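Local coordinates for probable transcriptional regulator (Rhodococcus jostii, PDB 3ON2), which probably binds DNA as a transcription factor of the TetR family, although its biological role has not been established, at residues V184-A187 and A188-F192. Numbering follows the deposited sequence.
Sequences VVTA and ASDTF
Two successive turns of the C-terminal helix 181-196, in the tetracyclin repressor-like C-terminal domain of this TetR-family protein, meet through T186 and D190 on one flank and A187 and T191 on another. Four i to i+4 backbone bonds join 184-187 to 188-192, from A188 N to V184 O (2.9 Å) through to T191 N, which reaches A187 O at 3.0 Å. The carbonyl of A187 is gripped twice, because T191 OG1 also donates to A187 O at 3.0 Å. With OG1 anti to its own carbonyl carbon (chi1 -58°), the T191 hydroxyl folds back over the preceding turn and meets that oxygen from the face of the carbonyl plane opposite to T191 N, a common way for threonine to satisfy its hydroxyl within a helix. T186 has the same torsion, and its OG1 bonds in turn to D182 O, one turn earlier; its methyl CG2 thereby stands alongside the D190 carboxylate, 3.8 Å from OD2. These two side chains point the same way, and D190 CG lies 3.4 Å from T186 O. The carboxylate also forms a salt bridge through OD1 with NH2 of R87, near the start of helix 86-103, tying the two helices together. Were D190 an alanine, the R87 guanidinium would probably lose this anionic mate, and the T186 methyl the carboxylate beside it. On the inward flank, V185 packs on A94 and V98 of helix 86-103, while A188 rests on F164 and I167 of helix 153-172. S189 sits between these neighbours, its side chain touching both A94 and F164, and its OG lies 3.2 Å from V185 O, the acceptor of S189 N.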
# COMPACT_ATOMS: atom_id res chain seq x y z
N VAL A 184 -11.36 -7.93 -14.10
CA VAL A 184 -12.28 -7.12 -13.30
C VAL A 184 -11.68 -5.73 -13.08
O VAL A 184 -12.37 -4.72 -13.22
CB VAL A 184 -12.61 -7.81 -11.94
CG1 VAL A 184 -13.52 -6.95 -11.05
CG2 VAL A 184 -13.27 -9.13 -12.18
N VAL A 185 -10.39 -5.67 -12.76
CA VAL A 185 -9.67 -4.38 -12.67
C VAL A 185 -9.83 -3.56 -13.97
O VAL A 185 -10.19 -2.38 -13.94
CB VAL A 185 -8.16 -4.58 -12.31
CG1 VAL A 185 -7.37 -3.25 -12.42
CG2 VAL A 185 -8.02 -5.17 -10.92
N THR A 186 -9.60 -4.21 -15.11
CA THR A 186 -9.69 -3.54 -16.42
C THR A 186 -11.09 -3.04 -16.71
O THR A 186 -11.25 -1.90 -17.14
CB THR A 186 -9.19 -4.45 -17.58
OG1 THR A 186 -7.82 -4.77 -17.33
CG2 THR A 186 -9.24 -3.71 -18.91
N ALA A 187 -12.10 -3.87 -16.42
CA ALA A 187 -13.48 -3.43 -16.66
C ALA A 187 -13.80 -2.23 -15.76
O ALA A 187 -14.40 -1.25 -16.22
CB ALA A 187 -14.46 -4.57 -16.41
N ALA A 188 -13.38 -2.29 -14.50
CA ALA A 188 -13.60 -1.18 -13.56
C ALA A 188 -12.87 0.10 -14.02
O ALA A 188 -13.42 1.22 -13.94
CB ALA A 188 -13.16 -1.58 -12.14
N SER A 189 -11.64 -0.05 -14.50
CA SER A 189 -10.86 1.10 -15.07
C SER A 189 -11.49 1.73 -16.28
O SER A 189 -11.55 2.97 -16.35
CB SER A 189 -9.39 0.73 -15.39
OG SER A 189 -8.68 0.45 -14.20
N ASP A 190 -11.95 0.92 -17.24
CA ASP A 190 -12.64 1.43 -18.44
C ASP A 190 -13.94 2.17 -18.09
O ASP A 190 -14.24 3.23 -18.65
CB ASP A 190 -12.93 0.31 -19.44
CG ASP A 190 -11.66 -0.29 -20.06
OD1 ASP A 190 -10.58 0.36 -19.97
OD2 ASP A 190 -11.75 -1.41 -20.65
N THR A 191 -14.71 1.61 -17.16
CA THR A 191 -15.99 2.20 -16.81
C THR A 191 -15.77 3.52 -16.05
O THR A 191 -16.45 4.52 -16.32
CB THR A 191 -16.84 1.20 -15.99
OG1 THR A 191 -17.02 -0.01 -16.77
CG2 THR A 191 -18.18 1.77 -15.66
N PHE A 192 -14.83 3.51 -15.11
CA PHE A 192 -14.41 4.71 -14.38
C PHE A 192 -13.95 5.78 -15.38
O PHE A 192 -14.42 6.92 -15.33
CB PHE A 192 -13.26 4.35 -13.41
CG PHE A 192 -12.88 5.46 -12.44
CD1 PHE A 192 -13.79 5.93 -11.50
CD2 PHE A 192 -11.60 6.00 -12.45
CE1 PHE A 192 -13.42 6.94 -10.58
CE2 PHE A 192 -11.23 6.99 -11.54
CZ PHE A 192 -12.15 7.46 -10.61